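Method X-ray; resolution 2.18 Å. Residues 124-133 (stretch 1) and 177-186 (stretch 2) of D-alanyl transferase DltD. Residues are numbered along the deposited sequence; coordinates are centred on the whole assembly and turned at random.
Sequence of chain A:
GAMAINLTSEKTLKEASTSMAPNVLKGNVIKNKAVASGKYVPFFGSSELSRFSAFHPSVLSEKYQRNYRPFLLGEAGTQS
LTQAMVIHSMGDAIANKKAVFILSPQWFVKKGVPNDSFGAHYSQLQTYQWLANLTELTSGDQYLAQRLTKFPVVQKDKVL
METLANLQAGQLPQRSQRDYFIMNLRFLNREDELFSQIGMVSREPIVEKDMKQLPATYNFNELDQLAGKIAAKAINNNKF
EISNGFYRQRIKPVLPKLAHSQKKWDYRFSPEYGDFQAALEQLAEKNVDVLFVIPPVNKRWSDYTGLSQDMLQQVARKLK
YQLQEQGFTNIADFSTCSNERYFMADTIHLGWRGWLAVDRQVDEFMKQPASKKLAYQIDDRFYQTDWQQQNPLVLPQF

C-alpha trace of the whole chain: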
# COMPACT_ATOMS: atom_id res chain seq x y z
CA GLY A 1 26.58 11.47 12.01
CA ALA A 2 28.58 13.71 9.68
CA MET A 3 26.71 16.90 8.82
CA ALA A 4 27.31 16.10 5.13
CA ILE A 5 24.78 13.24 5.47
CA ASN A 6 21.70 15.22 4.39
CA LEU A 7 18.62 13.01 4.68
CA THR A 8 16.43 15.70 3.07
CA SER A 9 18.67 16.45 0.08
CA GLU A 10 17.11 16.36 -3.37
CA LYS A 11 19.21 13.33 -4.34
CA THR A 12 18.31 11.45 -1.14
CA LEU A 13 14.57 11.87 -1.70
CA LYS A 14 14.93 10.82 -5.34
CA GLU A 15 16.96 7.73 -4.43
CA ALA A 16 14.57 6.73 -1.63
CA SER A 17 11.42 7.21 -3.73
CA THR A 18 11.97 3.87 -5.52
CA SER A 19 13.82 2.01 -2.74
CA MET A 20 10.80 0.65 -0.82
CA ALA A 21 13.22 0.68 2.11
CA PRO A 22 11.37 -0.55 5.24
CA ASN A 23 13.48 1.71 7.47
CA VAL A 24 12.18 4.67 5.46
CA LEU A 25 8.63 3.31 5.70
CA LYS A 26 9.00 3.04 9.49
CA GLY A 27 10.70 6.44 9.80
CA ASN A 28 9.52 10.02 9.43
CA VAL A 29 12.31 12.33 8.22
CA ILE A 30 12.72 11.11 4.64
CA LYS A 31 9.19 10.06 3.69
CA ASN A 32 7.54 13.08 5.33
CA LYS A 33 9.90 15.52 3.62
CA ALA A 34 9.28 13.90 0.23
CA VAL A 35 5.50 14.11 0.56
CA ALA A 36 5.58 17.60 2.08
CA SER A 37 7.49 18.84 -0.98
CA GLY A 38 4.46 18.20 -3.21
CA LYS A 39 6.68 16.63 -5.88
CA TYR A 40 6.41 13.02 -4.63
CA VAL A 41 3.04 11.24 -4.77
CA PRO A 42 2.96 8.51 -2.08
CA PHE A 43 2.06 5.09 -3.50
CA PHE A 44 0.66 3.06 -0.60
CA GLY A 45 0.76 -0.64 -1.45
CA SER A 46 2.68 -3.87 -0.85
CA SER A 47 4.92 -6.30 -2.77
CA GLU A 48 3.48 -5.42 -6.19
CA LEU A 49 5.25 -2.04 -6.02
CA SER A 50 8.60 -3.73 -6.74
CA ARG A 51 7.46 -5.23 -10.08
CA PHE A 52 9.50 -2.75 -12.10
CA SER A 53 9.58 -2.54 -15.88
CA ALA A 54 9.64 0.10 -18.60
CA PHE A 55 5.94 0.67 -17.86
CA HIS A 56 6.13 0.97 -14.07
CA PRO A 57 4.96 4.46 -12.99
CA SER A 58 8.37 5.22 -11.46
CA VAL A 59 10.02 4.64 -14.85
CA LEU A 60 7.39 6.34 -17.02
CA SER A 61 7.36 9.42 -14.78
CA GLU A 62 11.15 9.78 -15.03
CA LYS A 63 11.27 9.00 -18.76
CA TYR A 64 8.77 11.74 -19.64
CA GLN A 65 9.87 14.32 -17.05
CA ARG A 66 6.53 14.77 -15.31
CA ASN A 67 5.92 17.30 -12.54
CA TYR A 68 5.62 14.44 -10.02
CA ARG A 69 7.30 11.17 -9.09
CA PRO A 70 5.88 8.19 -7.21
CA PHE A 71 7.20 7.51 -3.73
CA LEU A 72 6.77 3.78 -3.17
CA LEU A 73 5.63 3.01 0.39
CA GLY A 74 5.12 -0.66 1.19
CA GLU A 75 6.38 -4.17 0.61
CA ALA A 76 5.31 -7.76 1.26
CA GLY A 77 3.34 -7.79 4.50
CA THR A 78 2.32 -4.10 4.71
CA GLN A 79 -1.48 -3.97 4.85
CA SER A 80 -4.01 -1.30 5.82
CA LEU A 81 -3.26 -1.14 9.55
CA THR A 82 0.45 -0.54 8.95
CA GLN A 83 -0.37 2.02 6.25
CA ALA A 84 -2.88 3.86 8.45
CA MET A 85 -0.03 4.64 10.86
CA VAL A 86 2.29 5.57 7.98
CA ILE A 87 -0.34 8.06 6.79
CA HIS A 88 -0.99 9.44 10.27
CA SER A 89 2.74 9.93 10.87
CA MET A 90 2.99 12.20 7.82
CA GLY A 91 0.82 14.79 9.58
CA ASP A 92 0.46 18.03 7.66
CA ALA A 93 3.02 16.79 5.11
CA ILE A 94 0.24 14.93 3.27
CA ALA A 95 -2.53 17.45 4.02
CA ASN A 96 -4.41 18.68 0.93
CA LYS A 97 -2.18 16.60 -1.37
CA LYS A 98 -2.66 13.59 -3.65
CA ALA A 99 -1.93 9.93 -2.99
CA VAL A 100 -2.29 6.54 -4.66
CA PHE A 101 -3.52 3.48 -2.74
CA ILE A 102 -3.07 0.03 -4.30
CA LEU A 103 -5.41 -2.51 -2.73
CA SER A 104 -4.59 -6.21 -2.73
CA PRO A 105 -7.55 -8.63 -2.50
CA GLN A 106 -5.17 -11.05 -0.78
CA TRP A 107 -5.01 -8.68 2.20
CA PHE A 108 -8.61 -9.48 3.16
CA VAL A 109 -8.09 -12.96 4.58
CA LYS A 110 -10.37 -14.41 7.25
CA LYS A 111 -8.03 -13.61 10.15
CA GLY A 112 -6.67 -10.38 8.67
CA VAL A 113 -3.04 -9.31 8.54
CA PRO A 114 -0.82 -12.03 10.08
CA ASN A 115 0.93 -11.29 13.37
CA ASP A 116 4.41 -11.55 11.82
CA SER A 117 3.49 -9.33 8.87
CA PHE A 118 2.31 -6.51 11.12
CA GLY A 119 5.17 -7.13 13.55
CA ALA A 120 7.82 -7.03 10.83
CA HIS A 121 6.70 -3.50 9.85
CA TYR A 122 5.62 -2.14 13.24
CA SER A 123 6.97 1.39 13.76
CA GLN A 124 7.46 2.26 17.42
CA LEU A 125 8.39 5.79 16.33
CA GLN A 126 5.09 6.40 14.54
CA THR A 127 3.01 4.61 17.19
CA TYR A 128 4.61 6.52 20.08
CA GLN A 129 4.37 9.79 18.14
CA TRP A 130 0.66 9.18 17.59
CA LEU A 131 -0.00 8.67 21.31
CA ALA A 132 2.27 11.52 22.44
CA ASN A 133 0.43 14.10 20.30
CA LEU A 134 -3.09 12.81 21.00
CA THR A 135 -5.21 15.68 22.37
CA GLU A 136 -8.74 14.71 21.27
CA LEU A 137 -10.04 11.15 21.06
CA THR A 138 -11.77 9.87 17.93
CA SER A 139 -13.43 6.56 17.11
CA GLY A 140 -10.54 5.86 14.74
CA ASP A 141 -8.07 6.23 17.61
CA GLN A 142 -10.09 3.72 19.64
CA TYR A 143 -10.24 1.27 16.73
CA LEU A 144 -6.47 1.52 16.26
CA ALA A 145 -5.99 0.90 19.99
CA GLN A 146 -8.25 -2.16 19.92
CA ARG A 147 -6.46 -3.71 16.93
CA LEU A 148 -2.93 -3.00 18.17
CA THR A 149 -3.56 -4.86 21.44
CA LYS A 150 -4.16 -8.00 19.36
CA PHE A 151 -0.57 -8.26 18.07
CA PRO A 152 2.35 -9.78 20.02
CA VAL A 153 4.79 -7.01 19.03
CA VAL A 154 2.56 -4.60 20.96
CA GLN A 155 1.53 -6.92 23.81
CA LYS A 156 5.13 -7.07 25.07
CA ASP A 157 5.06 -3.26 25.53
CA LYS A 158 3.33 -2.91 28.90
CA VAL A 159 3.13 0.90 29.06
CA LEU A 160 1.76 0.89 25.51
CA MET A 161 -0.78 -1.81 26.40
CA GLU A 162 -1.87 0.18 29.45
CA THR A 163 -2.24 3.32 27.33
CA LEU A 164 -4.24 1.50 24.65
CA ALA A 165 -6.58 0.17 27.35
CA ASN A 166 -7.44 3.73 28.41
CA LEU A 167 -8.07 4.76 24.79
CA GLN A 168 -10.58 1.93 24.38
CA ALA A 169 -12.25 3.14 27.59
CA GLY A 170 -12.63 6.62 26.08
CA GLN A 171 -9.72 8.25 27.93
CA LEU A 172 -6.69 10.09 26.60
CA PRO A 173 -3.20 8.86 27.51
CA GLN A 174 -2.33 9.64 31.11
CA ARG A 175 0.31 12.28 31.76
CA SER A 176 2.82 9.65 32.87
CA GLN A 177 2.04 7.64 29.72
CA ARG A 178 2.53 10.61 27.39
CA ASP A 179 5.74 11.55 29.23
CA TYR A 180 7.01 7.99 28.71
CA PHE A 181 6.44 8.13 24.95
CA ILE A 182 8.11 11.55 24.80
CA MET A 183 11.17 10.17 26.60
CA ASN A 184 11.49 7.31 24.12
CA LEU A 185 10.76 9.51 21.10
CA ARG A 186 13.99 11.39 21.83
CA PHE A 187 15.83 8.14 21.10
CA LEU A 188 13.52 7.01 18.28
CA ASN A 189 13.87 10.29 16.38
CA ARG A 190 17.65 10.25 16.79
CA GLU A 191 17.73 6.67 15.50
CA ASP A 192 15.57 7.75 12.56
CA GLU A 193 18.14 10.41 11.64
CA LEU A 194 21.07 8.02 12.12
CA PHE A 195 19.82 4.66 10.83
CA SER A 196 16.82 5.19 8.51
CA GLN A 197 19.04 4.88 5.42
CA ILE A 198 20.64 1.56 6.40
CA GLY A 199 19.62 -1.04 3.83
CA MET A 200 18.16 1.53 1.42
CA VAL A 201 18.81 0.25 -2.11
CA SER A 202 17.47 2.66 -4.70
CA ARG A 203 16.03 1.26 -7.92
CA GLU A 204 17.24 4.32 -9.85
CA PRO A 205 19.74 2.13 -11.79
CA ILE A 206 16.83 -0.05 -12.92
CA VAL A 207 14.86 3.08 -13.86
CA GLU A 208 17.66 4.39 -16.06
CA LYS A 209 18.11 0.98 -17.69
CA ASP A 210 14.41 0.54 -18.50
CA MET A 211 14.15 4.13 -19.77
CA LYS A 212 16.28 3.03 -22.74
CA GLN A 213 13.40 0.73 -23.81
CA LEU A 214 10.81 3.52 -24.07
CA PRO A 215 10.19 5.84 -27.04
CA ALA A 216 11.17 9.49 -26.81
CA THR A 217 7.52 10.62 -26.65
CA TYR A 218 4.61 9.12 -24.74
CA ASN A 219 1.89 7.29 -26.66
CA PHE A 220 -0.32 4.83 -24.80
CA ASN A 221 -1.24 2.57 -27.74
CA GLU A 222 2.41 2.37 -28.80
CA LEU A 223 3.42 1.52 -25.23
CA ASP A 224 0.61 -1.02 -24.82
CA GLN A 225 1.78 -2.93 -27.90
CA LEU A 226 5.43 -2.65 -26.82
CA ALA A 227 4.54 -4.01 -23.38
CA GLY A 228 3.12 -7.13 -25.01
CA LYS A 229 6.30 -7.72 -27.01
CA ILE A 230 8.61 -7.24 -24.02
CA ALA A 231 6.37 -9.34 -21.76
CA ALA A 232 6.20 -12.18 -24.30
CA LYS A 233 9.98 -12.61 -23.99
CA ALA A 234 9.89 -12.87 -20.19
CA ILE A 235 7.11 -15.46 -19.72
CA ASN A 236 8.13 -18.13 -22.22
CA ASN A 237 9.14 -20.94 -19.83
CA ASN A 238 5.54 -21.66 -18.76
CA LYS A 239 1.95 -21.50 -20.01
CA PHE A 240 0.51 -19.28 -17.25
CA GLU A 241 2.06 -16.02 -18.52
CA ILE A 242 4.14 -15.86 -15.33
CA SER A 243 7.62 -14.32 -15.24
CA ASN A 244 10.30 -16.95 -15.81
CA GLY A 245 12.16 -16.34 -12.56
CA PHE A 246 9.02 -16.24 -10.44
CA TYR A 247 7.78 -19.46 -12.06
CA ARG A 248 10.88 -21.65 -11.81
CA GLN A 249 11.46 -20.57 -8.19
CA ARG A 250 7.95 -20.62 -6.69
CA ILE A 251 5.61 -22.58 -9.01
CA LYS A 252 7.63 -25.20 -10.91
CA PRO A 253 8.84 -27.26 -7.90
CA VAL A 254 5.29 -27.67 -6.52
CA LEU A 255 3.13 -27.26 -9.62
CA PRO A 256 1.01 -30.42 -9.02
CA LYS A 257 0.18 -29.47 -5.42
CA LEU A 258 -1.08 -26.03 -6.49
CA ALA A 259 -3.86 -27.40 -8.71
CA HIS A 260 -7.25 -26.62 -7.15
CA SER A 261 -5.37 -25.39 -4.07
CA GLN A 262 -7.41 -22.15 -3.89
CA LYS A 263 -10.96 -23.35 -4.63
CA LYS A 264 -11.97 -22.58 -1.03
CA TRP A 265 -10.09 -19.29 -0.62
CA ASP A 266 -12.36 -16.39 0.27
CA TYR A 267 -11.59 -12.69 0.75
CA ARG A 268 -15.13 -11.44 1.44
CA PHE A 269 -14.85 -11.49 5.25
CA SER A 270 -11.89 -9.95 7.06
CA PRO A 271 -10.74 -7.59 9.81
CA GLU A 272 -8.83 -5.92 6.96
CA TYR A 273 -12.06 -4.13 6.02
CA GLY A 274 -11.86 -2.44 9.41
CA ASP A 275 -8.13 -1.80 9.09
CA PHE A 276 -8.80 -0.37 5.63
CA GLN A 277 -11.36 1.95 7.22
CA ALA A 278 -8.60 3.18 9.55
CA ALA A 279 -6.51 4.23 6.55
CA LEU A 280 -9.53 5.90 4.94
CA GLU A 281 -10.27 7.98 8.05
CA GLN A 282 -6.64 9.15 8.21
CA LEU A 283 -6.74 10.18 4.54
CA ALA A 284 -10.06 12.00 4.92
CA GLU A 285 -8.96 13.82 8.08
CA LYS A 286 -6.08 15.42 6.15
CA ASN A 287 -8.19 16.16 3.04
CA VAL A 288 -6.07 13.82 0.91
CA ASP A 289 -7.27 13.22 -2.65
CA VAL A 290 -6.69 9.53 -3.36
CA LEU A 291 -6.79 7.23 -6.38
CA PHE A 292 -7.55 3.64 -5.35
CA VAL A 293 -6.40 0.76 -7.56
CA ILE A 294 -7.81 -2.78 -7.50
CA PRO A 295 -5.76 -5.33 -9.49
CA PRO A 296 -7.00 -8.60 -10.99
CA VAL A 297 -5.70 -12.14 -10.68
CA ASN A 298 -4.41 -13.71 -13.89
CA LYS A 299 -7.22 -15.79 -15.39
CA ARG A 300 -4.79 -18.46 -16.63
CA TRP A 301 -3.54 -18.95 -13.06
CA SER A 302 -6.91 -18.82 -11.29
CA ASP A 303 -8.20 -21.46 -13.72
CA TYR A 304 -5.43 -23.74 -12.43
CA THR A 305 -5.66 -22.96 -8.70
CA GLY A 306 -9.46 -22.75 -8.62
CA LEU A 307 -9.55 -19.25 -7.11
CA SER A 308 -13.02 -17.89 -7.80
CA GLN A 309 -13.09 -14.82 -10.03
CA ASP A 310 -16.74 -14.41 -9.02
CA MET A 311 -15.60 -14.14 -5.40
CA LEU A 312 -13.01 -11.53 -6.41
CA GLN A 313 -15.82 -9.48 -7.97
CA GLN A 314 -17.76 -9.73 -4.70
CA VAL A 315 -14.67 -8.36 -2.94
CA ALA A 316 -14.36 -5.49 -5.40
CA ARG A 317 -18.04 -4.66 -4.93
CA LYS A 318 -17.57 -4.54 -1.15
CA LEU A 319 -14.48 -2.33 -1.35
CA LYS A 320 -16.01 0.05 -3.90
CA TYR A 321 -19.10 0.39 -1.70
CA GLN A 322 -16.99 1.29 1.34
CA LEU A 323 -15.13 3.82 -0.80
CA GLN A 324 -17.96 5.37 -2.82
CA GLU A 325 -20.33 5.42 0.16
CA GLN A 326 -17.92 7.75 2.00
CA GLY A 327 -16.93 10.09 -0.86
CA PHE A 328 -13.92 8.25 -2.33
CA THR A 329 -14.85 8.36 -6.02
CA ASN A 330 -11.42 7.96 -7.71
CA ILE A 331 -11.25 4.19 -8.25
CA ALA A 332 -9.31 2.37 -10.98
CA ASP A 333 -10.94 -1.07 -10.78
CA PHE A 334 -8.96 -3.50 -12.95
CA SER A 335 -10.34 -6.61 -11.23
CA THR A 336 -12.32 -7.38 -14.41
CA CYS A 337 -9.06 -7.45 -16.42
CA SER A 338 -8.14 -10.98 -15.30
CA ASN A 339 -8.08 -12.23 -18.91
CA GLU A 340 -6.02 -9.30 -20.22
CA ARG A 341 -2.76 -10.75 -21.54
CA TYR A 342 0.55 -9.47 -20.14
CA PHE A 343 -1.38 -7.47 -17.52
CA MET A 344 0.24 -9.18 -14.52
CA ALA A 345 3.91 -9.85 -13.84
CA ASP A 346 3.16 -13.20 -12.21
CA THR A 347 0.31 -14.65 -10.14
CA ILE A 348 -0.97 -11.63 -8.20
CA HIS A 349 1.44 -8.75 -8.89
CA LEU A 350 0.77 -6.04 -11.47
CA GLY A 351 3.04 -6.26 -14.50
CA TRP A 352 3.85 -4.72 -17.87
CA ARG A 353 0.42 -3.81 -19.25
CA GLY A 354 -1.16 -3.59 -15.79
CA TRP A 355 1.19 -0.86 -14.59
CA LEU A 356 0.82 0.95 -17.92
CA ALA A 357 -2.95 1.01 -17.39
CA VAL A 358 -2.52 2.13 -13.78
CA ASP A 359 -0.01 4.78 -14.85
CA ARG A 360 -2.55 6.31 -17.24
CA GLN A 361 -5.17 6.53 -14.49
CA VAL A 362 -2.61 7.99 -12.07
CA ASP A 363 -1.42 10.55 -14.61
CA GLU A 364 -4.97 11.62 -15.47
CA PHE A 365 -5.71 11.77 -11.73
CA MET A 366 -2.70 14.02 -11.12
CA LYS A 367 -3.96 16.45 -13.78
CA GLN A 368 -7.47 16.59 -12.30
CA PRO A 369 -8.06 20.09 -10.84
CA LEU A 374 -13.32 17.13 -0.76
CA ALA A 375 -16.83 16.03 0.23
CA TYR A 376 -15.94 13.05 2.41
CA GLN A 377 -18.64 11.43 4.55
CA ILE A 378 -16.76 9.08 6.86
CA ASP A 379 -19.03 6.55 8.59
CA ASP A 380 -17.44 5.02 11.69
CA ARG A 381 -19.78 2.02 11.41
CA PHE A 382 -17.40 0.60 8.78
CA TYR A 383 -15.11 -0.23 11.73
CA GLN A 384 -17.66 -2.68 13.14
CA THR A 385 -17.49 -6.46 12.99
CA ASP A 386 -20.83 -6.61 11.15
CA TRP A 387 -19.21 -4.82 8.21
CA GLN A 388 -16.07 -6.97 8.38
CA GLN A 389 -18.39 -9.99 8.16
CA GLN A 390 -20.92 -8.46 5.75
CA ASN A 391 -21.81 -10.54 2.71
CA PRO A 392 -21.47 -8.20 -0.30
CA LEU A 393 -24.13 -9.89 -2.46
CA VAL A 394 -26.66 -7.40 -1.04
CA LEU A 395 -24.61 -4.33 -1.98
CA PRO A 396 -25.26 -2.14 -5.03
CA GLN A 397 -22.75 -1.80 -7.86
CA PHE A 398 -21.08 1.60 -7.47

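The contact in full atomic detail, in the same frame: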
# COMPACT_ATOMS: atom_id res chain seq x y z
N GLN A 124 7.62 1.70 16.09
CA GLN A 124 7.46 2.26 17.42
C GLN A 124 7.51 3.78 17.39
O GLN A 124 6.78 4.45 18.13
CB GLN A 124 8.54 1.71 18.35
CG GLN A 124 8.31 2.04 19.82
CD GLN A 124 9.35 1.43 20.73
OE1 GLN A 124 10.51 1.85 20.75
NE2 GLN A 124 8.95 0.41 21.48
N LEU A 125 8.35 4.34 16.52
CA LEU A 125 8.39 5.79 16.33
C LEU A 125 7.01 6.35 16.03
O LEU A 125 6.50 7.21 16.75
CB LEU A 125 9.36 6.13 15.19
CG LEU A 125 9.37 7.58 14.70
CD1 LEU A 125 9.85 8.52 15.81
CD2 LEU A 125 10.24 7.73 13.46
N GLN A 126 6.38 5.85 14.97
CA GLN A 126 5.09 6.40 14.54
C GLN A 126 4.00 6.12 15.56
O GLN A 126 3.13 6.97 15.80
CB GLN A 126 4.72 5.83 13.17
CG GLN A 126 5.74 6.15 12.08
CD GLN A 126 5.49 5.39 10.79
OE1 GLN A 126 4.55 4.61 10.69
NE2 GLN A 126 6.35 5.62 9.80
N THR A 127 4.02 4.94 16.19
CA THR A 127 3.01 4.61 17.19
C THR A 127 3.16 5.49 18.43
O THR A 127 2.17 6.03 18.94
CB THR A 127 3.11 3.13 17.56
OG1 THR A 127 2.97 2.33 16.38
CG2 THR A 127 2.03 2.74 18.56
N TYR A 128 4.39 5.65 18.92
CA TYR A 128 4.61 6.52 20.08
C TYR A 128 4.30 7.97 19.75
O TYR A 128 3.72 8.69 20.57
CB TYR A 128 6.06 6.38 20.56
CG TYR A 128 6.33 5.19 21.46
CD1 TYR A 128 5.46 4.11 21.52
CD2 TYR A 128 7.46 5.17 22.27
CE1 TYR A 128 5.71 3.04 22.35
CE2 TYR A 128 7.72 4.10 23.10
CZ TYR A 128 6.85 3.04 23.14
OH TYR A 128 7.12 1.98 23.97
N GLN A 129 4.69 8.43 18.56
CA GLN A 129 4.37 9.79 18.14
C GLN A 129 2.87 10.02 18.14
O GLN A 129 2.39 11.07 18.60
CB GLN A 129 4.96 10.07 16.76
CG GLN A 129 4.70 11.48 16.24
CD GLN A 129 4.99 11.60 14.76
OE1 GLN A 129 4.69 10.70 13.97
NE2 GLN A 129 5.59 12.72 14.37
N TRP A 130 2.11 9.05 17.63
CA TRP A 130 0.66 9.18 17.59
C TRP A 130 0.08 9.37 18.99
O TRP A 130 -0.77 10.24 19.21
CB TRP A 130 0.07 7.94 16.90
CG TRP A 130 -1.37 7.63 17.23
CD1 TRP A 130 -2.45 8.44 17.02
CD2 TRP A 130 -1.88 6.41 17.79
NE1 TRP A 130 -3.60 7.80 17.43
CE2 TRP A 130 -3.27 6.55 17.90
CE3 TRP A 130 -1.28 5.22 18.21
CZ2 TRP A 130 -4.09 5.55 18.42
CZ3 TRP A 130 -2.09 4.22 18.72
CH2 TRP A 130 -3.48 4.39 18.83
N LEU A 131 0.54 8.57 19.95
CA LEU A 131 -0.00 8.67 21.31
C LEU A 131 0.49 9.92 22.03
O LEU A 131 -0.25 10.51 22.82
CB LEU A 131 0.36 7.43 22.11
CG LEU A 131 -0.26 6.13 21.59
CD1 LEU A 131 0.34 4.93 22.29
CD2 LEU A 131 -1.77 6.15 21.77
N ALA A 132 1.73 10.35 21.75
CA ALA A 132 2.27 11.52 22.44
C ALA A 132 1.52 12.79 22.06
O ALA A 132 1.32 13.68 22.90
CB ALA A 132 3.76 11.67 22.12
N ASN A 133 1.08 12.89 20.81
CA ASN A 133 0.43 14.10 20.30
C ASN A 133 -1.09 14.02 20.36
O ASN A 133 -1.76 14.93 19.86
CB ASN A 133 0.87 14.36 18.86
CG ASN A 133 2.36 14.58 18.74
OD1 ASN A 133 3.00 15.13 19.64
ND2 ASN A 133 2.93 14.14 17.63
N GLN A 177 1.92 8.43 30.94
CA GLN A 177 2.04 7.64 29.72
C GLN A 177 2.57 8.49 28.57
O GLN A 177 3.48 8.07 27.84
CB GLN A 177 0.68 7.03 29.36
CG GLN A 177 0.18 6.00 30.37
CD GLN A 177 -1.25 5.57 30.12
OE1 GLN A 177 -2.02 6.28 29.47
NE2 GLN A 177 -1.62 4.41 30.64
N ARG A 178 2.02 9.70 28.41
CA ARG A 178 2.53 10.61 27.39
C ARG A 178 3.99 10.95 27.65
O ARG A 178 4.81 10.96 26.72
CB ARG A 178 1.68 11.88 27.35
CG ARG A 178 2.16 12.91 26.35
CD ARG A 178 1.21 14.09 26.25
NE ARG A 178 1.66 15.08 25.28
CZ ARG A 178 2.50 16.08 25.54
NH1 ARG A 178 2.86 16.92 24.58
NH2 ARG A 178 2.99 16.25 26.76
N ASP A 179 4.34 11.25 28.90
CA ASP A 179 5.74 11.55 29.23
C ASP A 179 6.65 10.39 28.83
O ASP A 179 7.76 10.61 28.33
CB ASP A 179 5.88 11.84 30.72
CG ASP A 179 5.17 13.12 31.14
OD1 ASP A 179 4.77 13.91 30.27
OD2 ASP A 179 5.01 13.33 32.36
N TYR A 180 6.20 9.16 29.06
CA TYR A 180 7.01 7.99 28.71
C TYR A 180 7.29 7.95 27.21
O TYR A 180 8.43 7.75 26.78
CB TYR A 180 6.31 6.71 29.16
CG TYR A 180 6.96 5.45 28.64
CD1 TYR A 180 8.07 4.91 29.28
CD2 TYR A 180 6.48 4.82 27.51
CE1 TYR A 180 8.67 3.76 28.81
CE2 TYR A 180 7.07 3.66 27.03
CZ TYR A 180 8.17 3.14 27.68
OH TYR A 180 8.77 2.00 27.21
N PHE A 181 6.24 8.13 26.39
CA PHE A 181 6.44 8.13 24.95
C PHE A 181 7.38 9.25 24.52
O PHE A 181 8.23 9.05 23.65
CB PHE A 181 5.09 8.26 24.24
CG PHE A 181 4.12 7.16 24.58
CD1 PHE A 181 4.52 5.83 24.51
CD2 PHE A 181 2.83 7.45 24.98
CE1 PHE A 181 3.64 4.81 24.82
CE2 PHE A 181 1.94 6.43 25.30
CZ PHE A 181 2.35 5.11 25.22
N ILE A 182 7.25 10.42 25.15
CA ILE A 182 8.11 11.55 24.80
C ILE A 182 9.57 11.23 25.12
O ILE A 182 10.47 11.56 24.34
CB ILE A 182 7.63 12.82 25.52
CG1 ILE A 182 6.29 13.27 24.94
CG2 ILE A 182 8.67 13.93 25.40
CD1 ILE A 182 5.61 14.37 25.72
N MET A 183 9.82 10.58 26.26
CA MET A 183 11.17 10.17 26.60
C MET A 183 11.76 9.26 25.54
O MET A 183 12.90 9.43 25.11
CB MET A 183 11.19 9.47 27.96
CG MET A 183 10.96 10.37 29.14
SD MET A 183 11.15 9.45 30.68
CE MET A 183 10.56 10.67 31.85
N ASN A 184 10.99 8.25 25.11
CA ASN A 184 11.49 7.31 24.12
C ASN A 184 11.62 7.95 22.75
O ASN A 184 12.55 7.63 22.00
CB ASN A 184 10.57 6.09 24.05
CG ASN A 184 10.83 5.11 25.18
OD1 ASN A 184 11.57 4.14 25.01
ND2 ASN A 184 10.22 5.35 26.33
N LEU A 185 10.71 8.86 22.41
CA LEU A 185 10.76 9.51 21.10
C LEU A 185 12.07 10.25 20.89
O LEU A 185 12.55 10.35 19.76
CB LEU A 185 9.57 10.46 20.94
CG LEU A 185 8.25 9.78 20.59
CD1 LEU A 185 7.08 10.73 20.78
CD2 LEU A 185 8.28 9.25 19.17
N ARG A 186 12.68 10.77 21.97
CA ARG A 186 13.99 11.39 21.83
C ARG A 186 15.00 10.41 21.25
O ARG A 186 15.82 10.78 20.40
CB ARG A 186 14.47 11.91 23.19
CG ARG A 186 13.63 13.06 23.73
CD ARG A 186 14.09 13.50 25.11
NE ARG A 186 15.45 14.04 25.09
CZ ARG A 186 16.14 14.36 26.18
NH1 ARG A 186 15.62 14.19 27.38
NH2 ARG A 186 17.37 14.84 26.06
O HOH W 1 12.31 3.28 22.45
O HOH W 2 9.36 0.31 24.94

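The one direct hydrogen bond across this helix pair falls where a helix ends: NE of Arg178 donates to the backbone O of Ala132 at 2.8 Å, with a somewhat bent N-H...O angle of 138°. Ala132 is the last helical residue of its stretch, and Asn133 leaves helical phi/psi, so the arginine meets the carbonyl of the last helical residue. The arginine reaches it with chi1 to chi3 all t, meeting the oxygen at the edge of its guanidinium.

The helices run at 140° to each other, nearer antiparallel than parallel, with axes approaching to 8.8 Å. Near the Arg178 end the backbones draw close, with CA of Ala132 and CA of Arg178 5.0 Å apart; at the other end, CA of Leu125 and CA of Leu185 are separated by 6.5 Å. CB of Ala132 lies 3.7 Å from CD1 of Leu185 and 4.2 Å from CB of Phe181, close packing at the end where the backbones are nearest.

Two knobs interlock. Tyr128 enters the hole formed by Tyr180, Phe181, Asn184 and Leu185, and Leu185 returns the favour among Leu125, Tyr128, Gln129 and Ala132. Phe181 turns its edge to the face of Tyr128, CD1 to CD1 at 3.6 Å with planes at 56°, while its CZ packs 3.6 Å from CD1 of Leu131. CB of Asn184 lies at the edge of the Tyr128 ring, 3.6 Å from CE2 of Tyr128. The rule to read here is one large knob from each helix, with the direct polar contact kept to a helix end.

Polar atoms are served around this packing. Asn184 ND2 bonds back to Tyr180 O at 3.0 Å, leaving Asn184 OD1 to accept from a water (2.8 Å) that also donates to Gln124 OE1 (2.9 Å). A second water bridges Tyr128 OH at 3.0 Å and Tyr180 OH at 2.9 Å.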